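Local coordinates for protein IclR family transcriptional regulator (PDB 5WHM) that represses transcription as an IclR-type regulator, probably binding DNA through its helix-turn-helix domain and sensing a small-molecule effector through its C-terminal domain, at residues 44-49 with 54-59; 125-130 with 175-180; 163-168 with 222-227. One frame throughout, in Å; residues are numbered along the deposited sequence.

Interaction 1 comes first along the chain and lies in the N-terminal helix-turn-helix domain, where helix 45-52 meets helix 56-69. Interactions 2 and 3 both belong to the C-terminal IclR domain, and their segments alternate in sequence: 125-130, 163-168, 175-180, 222-227. Their centres are about 15 Å apart. Helices 157-165 and 168-181, consecutive in the chain, each pack against the same six-stranded antiparallel sheet, and Leu163 touches Leu175 between them. The centre of interaction 1 is about 24 Å from that of interaction 2 and about 37 Å from that of interaction 3, in keeping with a probable DNA-binding module set apart from a regulatory one.

Interaction 1 of 3, residues 44-49 with 54-59; sequences GNQEIA and LPKPTV
Ile48 and Ala49 on helix 45-52 pack against Val59 on helix 56-69, and the two helices with the short turn between them form the helix-turn-helix of this IclR regulator. By analogy with other such domains, helix 56-69 is probably the one that reads DNA.

The apolar part is carried by the two methyls of Val59. Val59 CG1 stands anti to the backbone N (chi1 170°) and points at helix 45-52, where Ile48 CG2 meets it at 3.5 Å. Val59 CG2 turns to the next residue, 3.8 Å from Ala49 CA, so that the valine straddles both residues. Ile48 also reaches Val32 of helix 24-33 and Phe36, which ties the pair into the core of the domain.

The turn is packed closely as well. Ala49 and Leu54 make the nearest backbone approach, and the methyl CB of Ala49 lies 3.3 Å from the carbonyl O of Leu54, a short van der Waals contact.

Polar groups meet without a hydrogen bond between the segments. Asn45 slides past Val59 in the opposite direction, and its OD1 is bonded to Thr63 OG1, one turn further along helix 56-69. The Thr63 hydroxyl, bonded within its own helix to Val59 O, thus also holds Asn45 of the other helix.

On the exposed side, Gln46 and Lys56 cross at about a right angle. The lysine chain is extended as far as CE, and it is the aliphatic part that touches: Gln46 OE1 lies 3.9 Å from Lys56 CD, and Asn45 CB 4.2 Å from Lys56 CE.

Interaction 2 of 3, residues 125-130 with 175-180; sequences DRLSMV and LEHIRE
The imidazole of His177 is the one flat group in this contact, and Leu127 meets it obliquely, neither square on a face nor at an edge. The methyl CD1 of Leu127 comes within 4.2 Å of His177 ND1, and the two side chains cross at about a right angle. Leu8 and Thr9 from the N-terminal part of the chain also touch the histidine, so its side chain is met both by the tip of a hairpin and by that N-terminal stretch.

The other branch of the leucine does separate work. Leu127 CD2 lies 3.9 Å from Ile178 CG1, and the two chains slide past each other in opposite directions. Ile178 has CG1 anti to its carbonyl carbon (chi1 -75°), which carries that arm off the helix toward Leu127, although the CB itself leaves the backbone to one side. One leucine thus spreads its two methyls over consecutive helix residues, and the backbones stay well apart: Leu127 CA and Ile178 CA are 8.1 Å from each other. Ile174 and Arg181 of the same helix touch Leu127 too, while Trp186 of helix 186-203 packs on Ile178.

Leu127 owes its position to a type II' turn running from Asp125 to Ser128. Asp125 N bonds to Ser128 O at 2.8 Å and Ser128 N to Asp125 O at 3.0 Å, closing a two-residue loop with Arg126 and Leu127 at its tip. Asp125 OD1 is salt-bridged to Arg34 of its own chain and to Arg89 of the second subunit, which sets the base of the turn at the dimer interface.

What results is a tight beta hairpin joining antiparallel strands 118-125 and 128-135, its tip leaning on helix 168-181 within the IclR C-terminal domain, a GAF-like fold.

Interaction 3 of 3, residues 163-168 with 222-227; sequences LAAMPE and PLVHKQ
Ala165 and Pro222 make the nearest backbone approach, with CA atoms 6.4 Å apart, where the late part of helix 157-165 comes down on strand 216-225. Met166 has an extended psi of 156°, and Pro167 then stands as the N-cap of helix 168-181. The other segment is an extended strand as far as His225. Because its side chains alternate, Pro222 and Val224 direct their CB atoms toward the helix while Leu223 turns the other way and packs on Phe233 of strand 229-238.

The methyl of Ala165 does most of the touching on its side. Ala165 CB lies against two neighbouring carbons of the proline ring, Pro222 CB and Pro222 CG, each at 3.7 Å. Val224, two residues along the strand, adds a looser touch. Val224 CG2 is 4.5 Å from Ala165 CB and 4.4 Å from the carbonyl O of Ala165, so one methyl borders both the side chain and the backbone of the alanine. Val230 of strand 229-238 touches Ala165 and Pro222 alike, and Phe200 of helix 186-203 packs on the proline from that helix.

No hydrogen bond or ion pair joins the two segments. The contact rests on van der Waals packing near the surface, chiefly between small aliphatic groups: the alanine methyl, the proline ring carbons and one valine methyl. With no polar bond between the segments it carries no directional link, and what holds the two together here is the fit of their shapes.

Interaction 1 of 3, residues 44-49 with 54-59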
loop_
_atom_site.group_PDB
_atom_site.type_symbol
_atom_site.label_atom_id
_atom_site.label_comp_id
_atom_site.label_asym_id
_atom_site.label_seq_id
_atom_site.Cartn_x
_atom_site.Cartn_y
_atom_site.Cartn_z
ATOM N N GLY C 44 -11.143 11.530 14.497
ATOM C CA GLY C 44 -12.430 11.159 15.042
ATOM C C GLY C 44 -13.579 11.463 14.072
ATOM O O GLY C 44 -13.392 12.061 13.017
ATOM N N ASN C 45 -14.791 11.054 14.473
ATOM C CA ASN C 45 -15.954 11.198 13.597
ATOM C C ASN C 45 -16.184 12.663 13.204
ATOM O O ASN C 45 -16.517 12.950 12.052
ATOM C CB ASN C 45 -17.209 10.595 14.271
ATOM C CG ASN C 45 -17.235 9.021 14.229
ATOM O OD1 ASN C 45 -16.956 8.405 13.202
ATOM N ND2 ASN C 45 -17.580 8.396 15.352
ATOM N N GLN C 46 -15.979 13.608 14.128
ATOM C CA GLN C 46 -16.279 15.002 13.805
ATOM C C GLN C 46 -15.281 15.588 12.806
ATOM O O GLN C 46 -15.669 16.357 11.918
ATOM C CB GLN C 46 -16.326 15.858 15.070
ATOM C CG GLN C 46 -16.812 17.301 14.805
ATOM C CD GLN C 46 -18.288 17.365 14.355
ATOM O OE1 GLN C 46 -19.211 17.305 15.183
ATOM N NE2 GLN C 46 -18.510 17.500 13.043
ATOM N N GLU C 47 -13.990 15.272 12.950
ATOM C CA GLU C 47 -13.018 15.691 11.939
ATOM C C GLU C 47 -13.362 15.103 10.581
ATOM O O GLU C 47 -13.221 15.769 9.550
ATOM C CB GLU C 47 -11.600 15.260 12.332
ATOM C CG GLU C 47 -10.986 16.012 13.503
ATOM C CD GLU C 47 -9.796 15.262 14.106
ATOM O OE1 GLU C 47 -8.633 15.672 13.852
ATOM O OE2 GLU C 47 -10.028 14.258 14.833
ATOM N N ILE C 48 -13.806 13.845 10.556
ATOM C CA ILE C 48 -14.120 13.202 9.285
ATOM C C ILE C 48 -15.373 13.823 8.668
ATOM O O ILE C 48 -15.439 14.013 7.449
ATOM C CB ILE C 48 -14.238 11.678 9.467
ATOM C CG1 ILE C 48 -12.862 11.095 9.844
ATOM C CG2 ILE C 48 -14.761 11.009 8.192
ATOM C CD1 ILE C 48 -12.922 9.669 10.348
ATOM N N ALA C 49 -16.369 14.173 9.492
ATOM C CA ALA C 49 -17.549 14.866 8.971
ATOM C C ALA C 49 -17.169 16.218 8.388
ATOM O O ALA C 49 -17.705 16.634 7.350
ATOM C CB ALA C 49 -18.601 15.075 10.070
ATOM N N LEU C 54 -20.016 15.071 5.066
ATOM C CA LEU C 54 -21.112 14.163 5.401
ATOM C C LEU C 54 -21.618 14.421 6.822
ATOM O O LEU C 54 -20.841 14.783 7.716
ATOM C CB LEU C 54 -20.654 12.705 5.289
ATOM C CG LEU C 54 -20.232 12.232 3.893
ATOM C CD1 LEU C 54 -19.441 10.912 3.941
ATOM C CD2 LEU C 54 -21.470 12.134 2.981
ATOM N N PRO C 55 -22.903 14.181 7.077
ATOM C CA PRO C 55 -23.406 14.281 8.458
ATOM C C PRO C 55 -22.695 13.307 9.401
ATOM O O PRO C 55 -22.292 12.200 9.023
ATOM C CB PRO C 55 -24.899 13.939 8.321
ATOM C CG PRO C 55 -25.220 14.146 6.866
ATOM C CD PRO C 55 -23.954 13.772 6.129
ATOM N N LYS C 56 -22.560 13.728 10.655
ATOM C CA LYS C 56 -21.919 12.884 11.662
ATOM C C LYS C 56 -22.550 11.496 11.840
ATOM O O LYS C 56 -21.782 10.525 11.968
ATOM C CB LYS C 56 -21.869 13.640 13.000
ATOM C CG LYS C 56 -20.717 13.185 13.908
ATOM C CD LYS C 56 -20.843 13.750 15.330
ATOM C CE LYS C 56 -19.901 13.048 16.310
ATOM N NZ LYS C 56 -20.485 12.944 17.699
ATOM N N PRO C 57 -23.885 11.308 11.872
ATOM C CA PRO C 57 -24.404 9.923 11.960
ATOM C C PRO C 57 -24.008 9.081 10.759
ATOM O O PRO C 57 -23.807 7.870 10.891
ATOM C CB PRO C 57 -25.934 10.102 12.043
ATOM C CG PRO C 57 -26.156 11.543 12.396
ATOM C CD PRO C 57 -24.979 12.301 11.826
ATOM N N THR C 58 -23.864 9.698 9.584
ATOM C CA THR C 58 -23.448 8.950 8.403
ATOM C C THR C 58 -22.003 8.500 8.531
ATOM O O THR C 58 -21.674 7.332 8.284
ATOM C CB THR C 58 -23.635 9.823 7.167
ATOM O OG1 THR C 58 -25.023 10.070 7.006
ATOM C CG2 THR C 58 -23.091 9.139 5.907
ATOM N N VAL C 59 -21.122 9.424 8.918
ATOM C CA VAL C 59 -19.731 9.076 9.163
ATOM C C VAL C 59 -19.643 7.969 10.218
ATOM O O VAL C 59 -18.867 7.019 10.060
ATOM C CB VAL C 59 -18.952 10.331 9.589
ATOM C CG1 VAL C 59 -17.547 9.953 10.086
ATOM C CG2 VAL C 59 -18.916 11.330 8.421
#

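Interaction 2 of 3, residues 125-130 with 175-180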
loop_
_atom_site.group_PDB
_atom_site.type_symbol
_atom_site.label_atom_id
_atom_site.label_comp_id
_atom_site.label_asym_id
_atom_site.label_seq_id
_atom_site.Cartn_x
_atom_site.Cartn_y
_atom_site.Cartn_z
ATOM N N ASP C 125 -3.153 10.253 -9.090
ATOM C CA ASP C 125 -4.399 9.921 -8.379
ATOM C C ASP C 125 -5.006 11.239 -7.903
ATOM O O ASP C 125 -4.426 11.916 -7.043
ATOM C CB ASP C 125 -4.171 8.942 -7.198
ATOM C CG ASP C 125 -5.476 8.701 -6.359
ATOM O OD1 ASP C 125 -5.609 9.222 -5.228
ATOM O OD2 ASP C 125 -6.392 8.000 -6.853
ATOM N N ARG C 126 -6.149 11.608 -8.496
ATOM C CA ARG C 126 -6.864 12.868 -8.279
ATOM C C ARG C 126 -5.947 14.051 -8.551
ATOM O O ARG C 126 -5.558 14.264 -9.702
ATOM C CB ARG C 126 -7.474 12.960 -6.874
ATOM C CG ARG C 126 -8.660 12.044 -6.709
ATOM C CD ARG C 126 -9.534 12.458 -5.544
ATOM N NE ARG C 126 -10.479 11.397 -5.276
ATOM C CZ ARG C 126 -11.390 11.430 -4.318
ATOM N NH1 ARG C 126 -11.487 12.483 -3.507
ATOM N NH2 ARG C 126 -12.197 10.401 -4.178
ATOM N N LEU C 127 -5.583 14.812 -7.517
ATOM C CA LEU C 127 -4.736 15.992 -7.705
ATOM C C LEU C 127 -3.307 15.775 -7.201
ATOM O O LEU C 127 -2.605 16.745 -6.892
ATOM C CB LEU C 127 -5.375 17.212 -7.029
ATOM C CG LEU C 127 -6.796 17.579 -7.497
ATOM C CD1 LEU C 127 -7.485 18.614 -6.584
ATOM C CD2 LEU C 127 -6.782 18.079 -8.938
ATOM N N SER C 128 -2.852 14.516 -7.121
ATOM C CA SER C 128 -1.504 14.187 -6.682
ATOM C C SER C 128 -0.858 13.187 -7.641
ATOM O O SER C 128 -1.537 12.484 -8.394
ATOM C CB SER C 128 -1.509 13.601 -5.250
ATOM O OG SER C 128 -1.991 14.545 -4.297
HETATM N N MSE C 129 0.471 13.155 -7.619
HETATM C CA MSE C 129 1.273 12.124 -8.282
HETATM C C MSE C 129 1.697 11.128 -7.218
HETATM O O MSE C 129 2.145 11.525 -6.150
HETATM C CB MSE C 129 2.509 12.747 -8.977
HETATM C CG MSE C 129 2.170 13.741 -10.115
HETATM SE SE MSE C 129 0.955 13.014 -11.476
HETATM C CE MSE C 129 2.146 11.680 -12.237
ATOM N N VAL C 130 1.512 9.834 -7.483
ATOM C CA VAL C 130 1.836 8.763 -6.548
ATOM C C VAL C 130 3.082 8.049 -7.065
ATOM O O VAL C 130 3.087 7.549 -8.190
ATOM C CB VAL C 130 0.663 7.766 -6.429
ATOM C CG1 VAL C 130 0.972 6.699 -5.385
ATOM C CG2 VAL C 130 -0.646 8.519 -6.102
ATOM N N LEU C 175 -7.343 21.691 -14.161
ATOM C CA LEU C 175 -6.855 23.032 -13.827
ATOM C C LEU C 175 -7.983 23.942 -13.347
ATOM O O LEU C 175 -7.810 24.690 -12.376
ATOM C CB LEU C 175 -6.153 23.660 -15.029
ATOM C CG LEU C 175 -4.855 22.999 -15.498
ATOM C CD1 LEU C 175 -4.162 23.916 -16.481
ATOM C CD2 LEU C 175 -3.948 22.656 -14.335
ATOM N N GLU C 176 -9.138 23.904 -14.017
ATOM C CA GLU C 176 -10.300 24.622 -13.501
ATOM C C GLU C 176 -10.572 24.210 -12.065
ATOM O O GLU C 176 -10.879 25.049 -11.216
ATOM C CB GLU C 176 -11.521 24.367 -14.388
ATOM N N HIS C 177 -10.388 22.924 -11.769
ATOM C CA HIS C 177 -10.556 22.411 -10.416
ATOM C C HIS C 177 -9.481 22.931 -9.465
ATOM O O HIS C 177 -9.752 23.154 -8.279
ATOM C CB HIS C 177 -10.534 20.882 -10.453
ATOM C CG HIS C 177 -11.465 20.259 -9.483
ATOM N ND1 HIS C 177 -11.090 19.940 -8.197
ATOM C CD2 HIS C 177 -12.774 19.932 -9.591
ATOM C CE1 HIS C 177 -12.124 19.423 -7.558
ATOM N NE2 HIS C 177 -13.158 19.411 -8.382
ATOM N N ILE C 178 -8.248 23.099 -9.951
ATOM C CA ILE C 178 -7.167 23.575 -9.088
ATOM C C ILE C 178 -7.306 25.071 -8.807
ATOM O O ILE C 178 -6.887 25.558 -7.747
ATOM C CB ILE C 178 -5.809 23.219 -9.723
ATOM C CG1 ILE C 178 -5.528 21.723 -9.541
ATOM C CG2 ILE C 178 -4.692 24.063 -9.140
ATOM C CD1 ILE C 178 -4.383 21.226 -10.365
ATOM N N ARG C 179 -7.931 25.816 -9.723
ATOM C CA ARG C 179 -8.150 27.247 -9.541
ATOM C C ARG C 179 -9.086 27.553 -8.374
ATOM O O ARG C 179 -9.063 28.673 -7.854
ATOM C CB ARG C 179 -8.713 27.836 -10.837
ATOM C CG ARG C 179 -8.592 29.338 -10.978
ATOM C CD ARG C 179 -8.897 29.740 -12.407
ATOM N NE ARG C 179 -10.331 29.804 -12.676
ATOM C CZ ARG C 179 -11.006 30.939 -12.870
ATOM N NH1 ARG C 179 -10.368 32.106 -12.837
ATOM N NH2 ARG C 179 -12.315 30.912 -13.103
ATOM N N GLU C 180 -9.902 26.585 -7.952
ATOM C CA GLU C 180 -10.851 26.778 -6.861
ATOM C C GLU C 180 -10.252 26.409 -5.511
ATOM O O GLU C 180 -10.500 27.093 -4.512
ATOM C CB GLU C 180 -12.109 25.947 -7.115
ATOM C CG GLU C 180 -12.668 26.096 -8.521
ATOM C CD GLU C 180 -14.041 26.740 -8.546
ATOM O OE1 GLU C 180 -14.376 27.481 -7.595
ATOM O OE2 GLU C 180 -14.791 26.498 -9.516
#

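Interaction 3 of 3, residues 163-168 with 222-227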
loop_
_atom_site.group_PDB
_atom_site.type_symbol
_atom_site.label_atom_id
_atom_site.label_comp_id
_atom_site.label_asym_id
_atom_site.label_seq_id
_atom_site.Cartn_x
_atom_site.Cartn_y
_atom_site.Cartn_z
ATOM N N LEU C 163 0.393 16.646 -16.595
ATOM C CA LEU C 163 -0.584 17.572 -17.167
ATOM C C LEU C 163 -0.306 17.835 -18.635
ATOM O O LEU C 163 -1.250 18.005 -19.418
ATOM C CB LEU C 163 -0.598 18.886 -16.393
ATOM C CG LEU C 163 -1.318 18.835 -15.043
ATOM C CD1 LEU C 163 -0.953 20.048 -14.184
ATOM C CD2 LEU C 163 -2.849 18.708 -15.199
ATOM N N ALA C 164 0.975 17.850 -19.028
ATOM C CA ALA C 164 1.338 18.196 -20.399
ATOM C C ALA C 164 1.005 17.080 -21.377
ATOM O O ALA C 164 0.782 17.357 -22.556
ATOM C CB ALA C 164 2.834 18.520 -20.486
ATOM N N ALA C 165 1.067 15.816 -20.930
ATOM C CA ALA C 165 0.789 14.645 -21.765
ATOM C C ALA C 165 -0.693 14.366 -21.896
ATOM O O ALA C 165 -1.088 13.513 -22.698
ATOM C CB ALA C 165 1.466 13.390 -21.188
HETATM N N MSE C 166 -1.506 15.045 -21.106
HETATM C CA MSE C 166 -2.945 14.889 -21.117
HETATM C C MSE C 166 -3.633 15.447 -22.335
HETATM O O MSE C 166 -3.122 16.366 -22.976
HETATM C CB MSE C 166 -3.529 15.579 -19.903
HETATM C CG MSE C 166 -4.051 14.650 -18.885
HETATM SE SE MSE C 166 -4.590 15.763 -17.427
HETATM C CE MSE C 166 -3.580 14.755 -16.078
ATOM N N PRO C 167 -4.816 14.911 -22.632
ATOM C CA PRO C 167 -5.713 15.583 -23.575
ATOM C C PRO C 167 -5.976 17.023 -23.152
ATOM O O PRO C 167 -5.964 17.360 -21.965
ATOM C CB PRO C 167 -6.986 14.735 -23.513
ATOM C CG PRO C 167 -6.500 13.372 -23.132
ATOM C CD PRO C 167 -5.330 13.590 -22.217
ATOM N N GLU C 168 -6.199 17.874 -24.152
ATOM C CA GLU C 168 -6.538 19.276 -23.942
ATOM C C GLU C 168 -7.611 19.467 -22.870
ATOM O O GLU C 168 -7.417 20.209 -21.899
ATOM C CB GLU C 168 -7.007 19.873 -25.275
ATOM C CG GLU C 168 -7.470 21.316 -25.189
ATOM C CD GLU C 168 -6.311 22.274 -25.026
ATOM O OE1 GLU C 168 -5.788 22.757 -26.055
ATOM O OE2 GLU C 168 -5.911 22.527 -23.868
ATOM N N PRO C 222 6.952 12.358 -19.492
ATOM C CA PRO C 222 5.809 11.445 -19.400
ATOM C C PRO C 222 5.872 10.359 -20.470
ATOM O O PRO C 222 6.587 10.461 -21.466
ATOM C CB PRO C 222 4.614 12.379 -19.632
ATOM C CG PRO C 222 5.175 13.393 -20.668
ATOM C CD PRO C 222 6.662 13.528 -20.349
ATOM N N LEU C 223 5.117 9.294 -20.235
ATOM C CA LEU C 223 4.982 8.213 -21.204
ATOM C C LEU C 223 3.523 7.776 -21.231
ATOM O O LEU C 223 2.971 7.421 -20.187
ATOM C CB LEU C 223 5.885 7.038 -20.822
ATOM C CG LEU C 223 5.619 5.709 -21.517
ATOM C CD1 LEU C 223 5.983 5.842 -22.989
ATOM C CD2 LEU C 223 6.425 4.634 -20.852
ATOM N N VAL C 224 2.899 7.790 -22.401
ATOM C CA VAL C 224 1.516 7.351 -22.534
ATOM C C VAL C 224 1.520 5.842 -22.743
ATOM O O VAL C 224 2.075 5.354 -23.728
ATOM C CB VAL C 224 0.803 8.070 -23.690
ATOM C CG1 VAL C 224 -0.601 7.504 -23.861
ATOM C CG2 VAL C 224 0.732 9.572 -23.438
ATOM N N HIS C 225 0.924 5.097 -21.808
ATOM C CA HIS C 225 0.912 3.638 -21.866
ATOM C C HIS C 225 -0.524 3.144 -21.983
ATOM O O HIS C 225 -1.405 3.611 -21.254
ATOM C CB HIS C 225 1.592 3.026 -20.638
ATOM C CG HIS C 225 1.956 1.583 -20.806
ATOM N ND1 HIS C 225 1.503 0.816 -21.860
ATOM C CD2 HIS C 225 2.745 0.771 -20.064
ATOM C CE1 HIS C 225 1.980 -0.412 -21.748
ATOM N NE2 HIS C 225 2.734 -0.467 -20.664
ATOM N N LYS C 226 -0.752 2.204 -22.906
ATOM C CA LYS C 226 -2.107 1.747 -23.206
ATOM C C LYS C 226 -2.795 1.157 -21.982
ATOM O O LYS C 226 -4.010 1.317 -21.820
ATOM C CB LYS C 226 -2.065 0.725 -24.344
ATOM C CG LYS C 226 -0.995 -0.349 -24.154
ATOM C CD LYS C 226 -0.742 -1.181 -25.417
ATOM C CE LYS C 226 -1.890 -2.135 -25.727
ATOM N NZ LYS C 226 -1.401 -3.400 -26.347
ATOM N N GLN C 227 -2.044 0.490 -21.103
ATOM C CA GLN C 227 -2.634 -0.173 -19.949
ATOM C C GLN C 227 -2.606 0.705 -18.706
ATOM O O GLN C 227 -3.627 0.863 -18.031
ATOM C CB GLN C 227 -1.911 -1.494 -19.663
ATOM C CG GLN C 227 -1.147 -2.079 -20.851
ATOM C CD GLN C 227 -2.044 -2.734 -21.897
ATOM O OE1 GLN C 227 -3.257 -2.504 -21.937
ATOM N NE2 GLN C 227 -1.444 -3.556 -22.753
#